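Local coordinates for protein trichothecene 3-O-acetyltransferase (Gibberella zeae, PDB 2RKV) that transfers an acetyl group from acetyl-coenzyme A to the 3-hydroxyl of trichothecene mycotoxins, as a member of the BAHD acyltransferase superfamily, at residues A[15-20]-A[153-158]; A[53-58]-A[73-78]. All coordinates share one frame; numbering follows the deposited sequence.

Contact 1 of 2, residues A[15-20]-A[153-158]; sequences GLLSIY and NGQHGA. With ZBA (12,13-Epoxytrichothec-9-ene-3,4,8,15-tetrol-4,15-diacetate-8-isovalerate), chain D.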
ATOM      1  N   GLY A  15       4.733 -13.228   3.478  1.00 21.59           N
ATOM      2  CA  GLY A  15       5.041 -12.126   2.566  1.00 21.80           C
ATOM      3  C   GLY A  15       5.057 -10.778   3.264  1.00 22.24           C
ATOM      4  O   GLY A  15       5.953  -9.962   3.034  1.00 22.84           O
ATOM      5  N   LEU A  16       4.070 -10.554   4.127  1.00 21.79           N
ATOM      6  CA  LEU A  16       3.928  -9.275   4.820  1.00 21.56           C
ATOM      7  C   LEU A  16       5.026  -9.068   5.859  1.00 21.35           C
ATOM      8  O   LEU A  16       5.479  -7.940   6.081  1.00 21.17           O
ATOM      9  CB  LEU A  16       2.548  -9.177   5.469  1.00 21.91           C
ATOM     10  CG  LEU A  16       1.363  -9.231   4.506  1.00 21.73           C
ATOM     11  CD1 LEU A  16       0.079  -8.964   5.265  1.00 22.66           C
ATOM     12  CD2 LEU A  16       1.517  -8.239   3.358  1.00 21.33           C
ATOM     13  N   LEU A  17       5.466 -10.163   6.471  1.00 20.76           N
ATOM     14  CA  LEU A  17       6.498 -10.107   7.512  1.00 20.74           C
ATOM     15  C   LEU A  17       7.892  -9.697   7.032  1.00 20.74           C
ATOM     16  O   LEU A  17       8.749  -9.355   7.854  1.00 20.67           O
ATOM     17  CB  LEU A  17       6.558 -11.425   8.301  1.00 20.73           C
ATOM     18  CG  LEU A  17       5.438 -11.682   9.318  1.00 20.81           C
ATOM     19  CD1 LEU A  17       5.585 -13.059   9.930  1.00 19.66           C
ATOM     20  CD2 LEU A  17       5.450 -10.614  10.406  1.00 21.14           C
ATOM     21  N   SER A  18       8.118  -9.702   5.715  1.00 20.89           N
ATOM     22  CA  SER A  18       9.434  -9.357   5.152  1.00 20.71           C
ATOM     23  C   SER A  18       9.477  -8.000   4.419  1.00 20.27           C
ATOM     24  O   SER A  18      10.532  -7.588   3.905  1.00 20.99           O
ATOM     25  CB  SER A  18       9.903 -10.470   4.204  0.60 20.88           C
ATOM     26  OG  SER A  18       8.983 -10.645   3.138  0.60 21.41           O
ATOM     27  N   ILE A  19       8.343  -7.307   4.396  1.00 19.02           N
ATOM     28  CA  ILE A  19       8.152  -6.116   3.568  1.00 17.65           C
ATOM     29  C   ILE A  19       7.958  -4.862   4.420  1.00 16.43           C
ATOM     30  O   ILE A  19       7.343  -4.925   5.484  1.00 15.42           O
ATOM     31  CB  ILE A  19       6.914  -6.292   2.646  1.00 17.66           C
ATOM     32  CG1 ILE A  19       7.194  -7.337   1.557  1.00 18.64           C
ATOM     33  CG2 ILE A  19       6.490  -4.966   2.014  1.00 18.15           C
ATOM     34  CD1 ILE A  19       5.946  -7.731   0.760  1.00 19.15           C
ATOM     35  N   TYR A  20       8.487  -3.742   3.934  1.00 14.43           N
ATOM     36  CA  TYR A  20       8.156  -2.419   4.453  1.00 13.69           C
ATOM     37  C   TYR A  20       7.392  -1.592   3.425  1.00 13.62           C
ATOM     38  O   TYR A  20       7.823  -1.465   2.269  1.00 13.57           O
ATOM     39  CB  TYR A  20       9.416  -1.669   4.886  1.00 13.03           C
ATOM     40  CG  TYR A  20       9.875  -2.060   6.267  1.00 12.58           C
ATOM     41  CD1 TYR A  20      10.661  -3.192   6.469  1.00 12.86           C
ATOM     42  CD2 TYR A  20       9.496  -1.305   7.379  1.00 11.35           C
ATOM     43  CE1 TYR A  20      11.075  -3.560   7.755  1.00 12.62           C
ATOM     44  CE2 TYR A  20       9.909  -1.658   8.666  1.00 11.70           C
ATOM     45  CZ  TYR A  20      10.685  -2.785   8.846  1.00 12.36           C
ATOM     46  OH  TYR A  20      11.083  -3.129  10.119  1.00 11.39           O
ATOM     47  N   ASN A 153       8.318   4.492   6.666  1.00 10.16           N
ATOM     48  CA  ASN A 153       8.298   3.043   6.449  1.00 10.61           C
ATOM     49  C   ASN A 153       7.496   2.386   7.552  1.00 10.71           C
ATOM     50  O   ASN A 153       7.699   2.695   8.725  1.00 10.98           O
ATOM     51  CB  ASN A 153       9.712   2.461   6.536  1.00 10.56           C
ATOM     52  CG  ASN A 153      10.511   2.656   5.267  1.00 11.17           C
ATOM     53  OD1 ASN A 153      10.402   3.679   4.600  1.00 11.13           O
ATOM     54  ND2 ASN A 153      11.312   1.656   4.924  1.00 13.43           N
ATOM     55  N   GLY A 154       6.598   1.475   7.183  1.00 10.56           N
ATOM     56  CA  GLY A 154       5.873   0.668   8.170  1.00 10.45           C
ATOM     57  C   GLY A 154       6.086  -0.813   7.911  1.00 10.81           C
ATOM     58  O   GLY A 154       5.953  -1.270   6.774  1.00 10.33           O
ATOM     59  N   GLN A 155       6.396  -1.567   8.966  1.00 10.41           N
ATOM     60  CA  GLN A 155       6.568  -3.017   8.855  1.00 11.02           C
ATOM     61  C   GLN A 155       5.220  -3.622   8.478  1.00 11.21           C
ATOM     62  O   GLN A 155       4.253  -3.475   9.227  1.00 10.80           O
ATOM     63  CB  GLN A 155       7.058  -3.603  10.182  1.00 11.23           C
ATOM     64  CG  GLN A 155       7.945  -4.835  10.012  1.00 12.02           C
ATOM     65  CD  GLN A 155       7.241  -5.927   9.247  1.00 13.37           C
ATOM     66  OE1 GLN A 155       7.646  -6.289   8.133  1.00 16.66           O
ATOM     67  NE2 GLN A 155       6.161  -6.427   9.810  1.00 10.50           N
ATOM     68  N   HIS A 156       5.119  -4.299   7.342  1.00 11.63           N
ATOM     69  CA  HIS A 156       3.819  -4.699   6.842  1.00 12.16           C
ATOM     70  C   HIS A 156       3.058  -5.750   7.644  1.00 12.05           C
ATOM     71  O   HIS A 156       1.898  -5.828   7.505  1.00 12.37           O
ATOM     72  CB  HIS A 156       3.895  -5.141   5.348  1.00 12.57           C
ATOM     73  CG  HIS A 156       2.653  -4.889   4.539  1.00 13.17           C
ATOM     74  ND1 HIS A 156       1.376  -5.029   5.015  1.00 15.80           N
ATOM     75  CD2 HIS A 156       2.516  -4.486   3.264  1.00 11.28           C
ATOM     76  CE1 HIS A 156       0.507  -4.746   4.065  1.00 13.46           C
ATOM     77  NE2 HIS A 156       1.179  -4.425   2.985  1.00 15.75           N
ATOM     78  N   GLY A 157       3.767  -6.570   8.394  1.00 11.76           N
ATOM     79  CA  GLY A 157       3.088  -7.485   9.328  1.00 11.78           C
ATOM     80  C   GLY A 157       2.377  -6.704  10.430  1.00 11.29           C
ATOM     81  O   GLY A 157       1.335  -7.127  10.939  1.00 11.51           O
ATOM     82  N   ALA A 158       2.945  -5.555  10.781  1.00 10.87           N
ATOM     83  CA  ALA A 158       2.406  -4.701  11.849  1.00 10.52           C
ATOM     84  C   ALA A 158       1.326  -3.738  11.380  1.00 10.51           C
ATOM     85  O   ALA A 158       0.534  -3.248  12.189  1.00 10.47           O
ATOM     86  CB  ALA A 158       3.530  -3.922  12.518  1.00 10.24           C
TER
HETATM   87  O18 ZBA D 454       4.286  -8.691  -4.433  0.70 22.71           O
HETATM   88  C44 ZBA D 454       4.766  -8.710  -3.374  0.70 21.78           C
HETATM   89  C45 ZBA D 454       5.724  -9.724  -2.862  0.70 22.72           C
HETATM   90  C46 ZBA D 454       7.086  -9.206  -2.820  0.70 23.48           C
HETATM   91  C48 ZBA D 454       7.514  -8.800  -4.134  0.70 23.20           C
HETATM   92  C47 ZBA D 454       8.174 -10.156  -2.423  0.70 23.39           C
HETATM   93  O17 ZBA D 454       4.513  -7.746  -2.482  0.70 19.79           O
HETATM   94  C31 ZBA D 454       3.794  -6.558  -2.849  0.70 16.90           C
HETATM   95  C30 ZBA D 454       2.317  -6.751  -2.768  0.70 15.48           C
HETATM   96  C32 ZBA D 454       4.333  -5.486  -1.979  0.70 16.60           C
HETATM   97  C39 ZBA D 454       5.804  -5.203  -2.182  0.70 15.96           C
HETATM   98  C33 ZBA D 454       3.594  -4.883  -1.099  0.70 15.56           C
HETATM   99  C34 ZBA D 454       2.156  -5.158  -0.879  0.70 15.15           C
HETATM  100  O10 ZBA D 454       1.473  -4.127  -1.620  0.70 15.75           O
HETATM  101  C29 ZBA D 454       1.685  -6.532  -1.393  0.70 15.21           C
HETATM  102  C38 ZBA D 454       2.184  -7.599  -0.426  0.70 16.40           C
HETATM  103  O12 ZBA D 454       2.347  -8.839  -1.097  0.70 17.64           O
HETATM  104  C40 ZBA D 454       2.050  -9.987  -0.511  0.70 19.26           C
HETATM  105  C41 ZBA D 454       2.343 -11.140  -1.442  0.70 18.87           C
HETATM  106  O13 ZBA D 454       1.613 -10.133   0.528  0.70 20.96           O
HETATM  107  C28 ZBA D 454       0.099  -6.550  -1.451  0.70 15.36           C
HETATM  108  C37 ZBA D 454      -0.500  -7.927  -1.798  0.70 14.73           C
HETATM  109  C35 ZBA D 454      -0.316  -5.450  -2.420  0.70 15.30           C
HETATM  110  C25 ZBA D 454       0.081  -4.222  -1.687  0.70 15.55           C
HETATM  111  C36 ZBA D 454      -0.730  -5.555  -3.790  0.70 15.48           C
HETATM  112  O11 ZBA D 454      -1.705  -5.492  -2.777  0.70 16.00           O
HETATM  113  C27 ZBA D 454      -0.485  -5.948  -0.129  0.70 15.43           C
HETATM  114  C26 ZBA D 454      -0.551  -4.449  -0.350  0.70 15.26           C
HETATM  115  O16 ZBA D 454       0.066  -3.715   0.670  0.70 15.70           O
HETATM  116  O14 ZBA D 454      -1.828  -6.436  -0.044  0.70 15.91           O
HETATM  117  C42 ZBA D 454      -2.532  -6.614   1.067  0.70 18.02           C
HETATM  118  O15 ZBA D 454      -3.648  -7.024   1.059  0.70 19.29           O
HETATM  119  C43 ZBA D 454      -1.794  -6.201   2.231  0.70 17.42           C

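Contact 2 of 2, residues A[53-58]-A[73-78]; sequences VPWVAG and SFIVPF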
ATOM      1  N   VAL A  53       1.916   6.172  23.350  1.00  9.72           N
ATOM      2  CA  VAL A  53       1.700   4.827  22.808  1.00  9.94           C
ATOM      3  C   VAL A  53       3.060   4.160  22.613  1.00  9.87           C
ATOM      4  O   VAL A  53       3.620   4.169  21.507  1.00  9.05           O
ATOM      5  CB  VAL A  53       0.895   4.876  21.479  1.00  9.95           C
ATOM      6  CG1 VAL A  53       0.567   3.470  20.979  1.00 11.16           C
ATOM      7  CG2 VAL A  53      -0.401   5.690  21.666  1.00 10.78           C
ATOM      8  N   PRO A  54       3.633   3.620  23.707  1.00 10.14           N
ATOM      9  CA  PRO A  54       4.982   3.047  23.676  1.00 10.00           C
ATOM     10  C   PRO A  54       5.265   2.050  22.542  1.00  9.69           C
ATOM     11  O   PRO A  54       6.388   2.032  22.024  1.00 10.42           O
ATOM     12  CB  PRO A  54       5.121   2.405  25.060  1.00 10.36           C
ATOM     13  CG  PRO A  54       4.271   3.311  25.940  1.00 10.53           C
ATOM     14  CD  PRO A  54       3.066   3.602  25.071  1.00 10.43           C
ATOM     15  N   TRP A  55       4.273   1.258  22.128  1.00  9.13           N
ATOM     16  CA  TRP A  55       4.558   0.206  21.150  1.00  9.03           C
ATOM     17  C   TRP A  55       4.995   0.724  19.780  1.00  8.85           C
ATOM     18  O   TRP A  55       5.625  -0.019  19.025  1.00  8.57           O
ATOM     19  CB  TRP A  55       3.425  -0.828  21.036  1.00  9.82           C
ATOM     20  CG  TRP A  55       2.126  -0.310  20.482  1.00  9.86           C
ATOM     21  CD1 TRP A  55       0.975  -0.046  21.181  1.00 11.14           C
ATOM     22  CD2 TRP A  55       1.826  -0.050  19.100  1.00 10.18           C
ATOM     23  NE1 TRP A  55      -0.017   0.379  20.318  1.00 10.14           N
ATOM     24  CE2 TRP A  55       0.480   0.395  19.040  1.00 10.82           C
ATOM     25  CE3 TRP A  55       2.566  -0.135  17.908  1.00 10.25           C
ATOM     26  CZ2 TRP A  55      -0.140   0.753  17.832  1.00 10.66           C
ATOM     27  CZ3 TRP A  55       1.949   0.222  16.706  1.00 10.59           C
ATOM     28  CH2 TRP A  55       0.609   0.666  16.682  1.00 10.10           C
ATOM     29  N   VAL A  56       4.690   1.985  19.462  1.00  8.65           N
ATOM     30  CA  VAL A  56       5.103   2.527  18.151  1.00  9.36           C
ATOM     31  C   VAL A  56       6.638   2.555  17.997  1.00  9.67           C
ATOM     32  O   VAL A  56       7.153   2.564  16.882  1.00  9.91           O
ATOM     33  CB  VAL A  56       4.491   3.932  17.830  1.00  9.48           C
ATOM     34  CG1 VAL A  56       2.958   3.877  17.872  1.00 10.33           C
ATOM     35  CG2 VAL A  56       5.033   5.023  18.777  1.00  9.63           C
ATOM     36  N   ALA A  57       7.351   2.570  19.122  1.00  9.80           N
ATOM     37  CA  ALA A  57       8.818   2.552  19.127  1.00 10.01           C
ATOM     38  C   ALA A  57       9.391   1.129  19.158  1.00 10.05           C
ATOM     39  O   ALA A  57      10.604   0.946  19.268  1.00 10.69           O
ATOM     40  CB  ALA A  57       9.356   3.373  20.318  1.00 10.29           C
ATOM     41  N   GLY A  58       8.513   0.133  19.048  1.00  9.60           N
ATOM     42  CA  GLY A  58       8.908  -1.264  19.175  1.00  9.44           C
ATOM     43  C   GLY A  58       9.423  -1.878  17.883  1.00 10.07           C
ATOM     44  O   GLY A  58       9.644  -1.176  16.889  1.00  9.47           O
ATOM     45  N   SER A  73       4.847 -13.892  15.448  1.00 12.03           N
ATOM     46  CA  SER A  73       5.504 -12.601  15.661  1.00 11.35           C
ATOM     47  C   SER A  73       4.711 -11.693  16.590  1.00 10.83           C
ATOM     48  O   SER A  73       3.476 -11.740  16.627  1.00 10.76           O
ATOM     49  CB  SER A  73       5.765 -11.890  14.332  1.00 11.88           C
ATOM     50  OG  SER A  73       6.774 -12.570  13.601  1.00 11.91           O
ATOM     51  N   PHE A  74       5.458 -10.864  17.314  1.00 10.28           N
ATOM     52  CA  PHE A  74       4.924  -9.976  18.339  1.00 10.38           C
ATOM     53  C   PHE A  74       5.603  -8.620  18.175  1.00 10.10           C
ATOM     54  O   PHE A  74       6.760  -8.551  17.751  1.00 10.82           O
ATOM     55  CB  PHE A  74       5.251 -10.506  19.745  1.00 10.07           C
ATOM     56  CG  PHE A  74       4.608 -11.834  20.080  1.00 10.48           C
ATOM     57  CD1 PHE A  74       5.161 -13.033  19.628  1.00 10.92           C
ATOM     58  CD2 PHE A  74       3.466 -11.885  20.878  1.00 10.78           C
ATOM     59  CE1 PHE A  74       4.558 -14.271  19.942  1.00 11.57           C
ATOM     60  CE2 PHE A  74       2.860 -13.113  21.197  1.00 11.48           C
ATOM     61  CZ  PHE A  74       3.414 -14.307  20.724  1.00 12.09           C
ATOM     62  N   ILE A  75       4.895  -7.552  18.529  1.00  9.62           N
ATOM     63  CA  ILE A  75       5.526  -6.241  18.714  1.00  9.61           C
ATOM     64  C   ILE A  75       6.076  -6.193  20.137  1.00  9.74           C
ATOM     65  O   ILE A  75       5.335  -6.364  21.112  1.00  9.50           O
ATOM     66  CB  ILE A  75       4.542  -5.065  18.483  1.00 10.08           C
ATOM     67  CG1 ILE A  75       4.048  -5.071  17.028  1.00 10.13           C
ATOM     68  CG2 ILE A  75       5.215  -3.730  18.818  1.00  9.92           C
ATOM     69  CD1 ILE A  75       2.820  -4.188  16.767  1.00 10.58           C
ATOM     70  N   VAL A  76       7.379  -5.973  20.242  1.00  9.55           N
ATOM     71  CA  VAL A  76       8.069  -5.979  21.533  1.00  9.90           C
ATOM     72  C   VAL A  76       8.996  -4.760  21.613  1.00 10.32           C
ATOM     73  O   VAL A  76       9.272  -4.127  20.605  1.00 10.57           O
ATOM     74  CB  VAL A  76       8.858  -7.307  21.750  1.00  9.91           C
ATOM     75  CG1 VAL A  76       7.901  -8.484  21.803  1.00  9.64           C
ATOM     76  CG2 VAL A  76       9.902  -7.522  20.647  1.00 10.63           C
ATOM     77  N   PRO A  77       9.459  -4.405  22.821  1.00 10.50           N
ATOM     78  CA  PRO A  77      10.309  -3.216  22.916  1.00 10.77           C
ATOM     79  C   PRO A  77      11.561  -3.260  22.024  1.00 11.14           C
ATOM     80  O   PRO A  77      12.068  -4.338  21.692  1.00 10.74           O
ATOM     81  CB  PRO A  77      10.678  -3.163  24.403  1.00 11.06           C
ATOM     82  CG  PRO A  77       9.549  -3.883  25.093  1.00 11.16           C
ATOM     83  CD  PRO A  77       9.204  -5.012  24.142  1.00 10.84           C
ATOM     84  N   PHE A  78      12.016  -2.080  21.622  1.00 11.60           N
ATOM     85  CA  PHE A  78      13.185  -1.949  20.752  1.00 12.49           C
ATOM     86  C   PHE A  78      14.002  -0.749  21.218  1.00 13.15           C
ATOM     87  O   PHE A  78      14.995  -0.923  21.926  1.00 14.06           O
ATOM     88  CB  PHE A  78      12.756  -1.831  19.288  1.00 12.55           C
ATOM     89  CG  PHE A  78      13.902  -1.688  18.315  1.00 13.29           C
ATOM     90  CD1 PHE A  78      13.868  -0.702  17.335  1.00 13.98           C
ATOM     91  CD2 PHE A  78      15.006  -2.537  18.379  1.00 15.03           C
ATOM     92  CE1 PHE A  78      14.914  -0.558  16.423  1.00 14.45           C
ATOM     93  CE2 PHE A  78      16.070  -2.400  17.469  1.00 15.42           C
ATOM     94  CZ  PHE A  78      16.018  -1.412  16.491  1.00 14.39           C
TER
HETATM   95  O   HOH W   1      10.679   0.224  22.503  1.00 14.96           O

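Contact 1 of 2, residues A[15-20]-A[153-158]
Y20 and Q155 meet as an antiparallel, non-hydrogen-bonded pair, CA to CA 4.7 Å, where strand 20-28 begins and strand 147-155 ends, and the amide of H156, next after Q155, donates to the carbonyl of I19, just before Y20 (N to O 3.0 Å, nearly straight at 168°). H156 opens the HXXXD motif of the BAHD acyltransferases, whose histidine is generally taken to act as the base on the acceptor hydroxyl. The contact thus illustrates how a strand end can present a histidine to a substrate pocket.

The Y20 ring lies across the Q155 side chain at about a right angle, and CA of Q155 sits over one ring face, 4.0 Å from its centroid, in a CH-pi contact. Y20 CG stands anti to its carbonyl carbon (chi1 -82°), which lays the ring over the Q155 backbone; the hydroxyl OH is hydrogen-bonded to P135 O. ND2 of N153 comes to 3.8 Å from CB of Y20 and is hydrogen-bonded to R119 O.

Past the strand, G157 has no side chain, which lets the CD2 branch of L17 come within 4.1 Å of its CA. L16 sends its own CD2 over the centre of the H156 imidazole, 3.6 Å from the ring centroid, and the CG2 methyl of I19 lies at the ring edge. One face of the imidazole is thereby covered by an aliphatic methyl, while NE2 points into the pocket.

L16 and I19 also line the T-2 toxin site, with I19 CD1 3.5 Å from the ester oxygen O17. Y413 binds the toxin as well. The toxin's O16, its 3-hydroxyl oxygen, lies in the imidazole plane and forms a hydrogen bond to H156 NE2 at 2.7 Å.

Contact 2 of 2, residues A[53-58]-A[73-78]
W55 and I75 meet through aliphatic atoms: the CG2 methyl of I75 packs on CB of W55 at 4.1 Å and lies 3.7 Å from the carbonyl O of W55. No direct hydrogen bond joins 53-58 to 73-78; this is a worked case of a turn and a strand end that meet by packing and one bridging water, beside the backbone bonding of V76 with Q59. G58, which leaves the 3-10 turn of 54-57, brings its CA to 3.2 Å from V76 O, an approach that the absence of a side chain permits. Next to it, CB of F78 rests 3.5 Å from A57 O and 3.6 Å from G58 C. F78 CG is anti to the backbone N (chi1 180°), which carries the ring away from the turn with A57 O near the ring plane, at its edge. A water accepts a hydrogen bond from F78 N (2.8 Å) and gives a weak one to A57 O, linking the backbones.

Behind this first shell, the turn is held by its own i to i+3 bonds, among them G58 N to W55 O at 2.9 Å. V53 CG1 and V56 CG1 both lie over one indole face of W55, toward its rim. The indole NE1 donates to M188 O, and R192 makes a cation-pi contact with the ring.

The turn connects helix 35-52 to strand 59-63, the first arm of a hairpin whose second arm, 72-76, lies between 59-63 and 5-6; the contact therefore sits at the open end of that hairpin, with V56 and A57 packed on the last turn of the helix.

Overall arrangement
From the N terminus the chain runs through strand 5-6, then 15-20, which leads into strand 20-28 and then helix 35-52. Contact 2 follows: 53-58 meets 73-78 and closes a short loop whose 14 intervening residues are the first arm of a hairpin and its connecting loop. Only after strands 83-88 and 137-144 does the chain return along 147-155 to close contact 1, a loop of 132 residues that contains contact 2 whole, so the two nest without crossing. Contact 1 ties the five-stranded sheet to the toxin pocket; contact 2 joins a helix end to the small three-stranded sheet. Their centres are 14 Å apart, and L17 CD1 packs 3.9 Å from S73 OG, linking them directly.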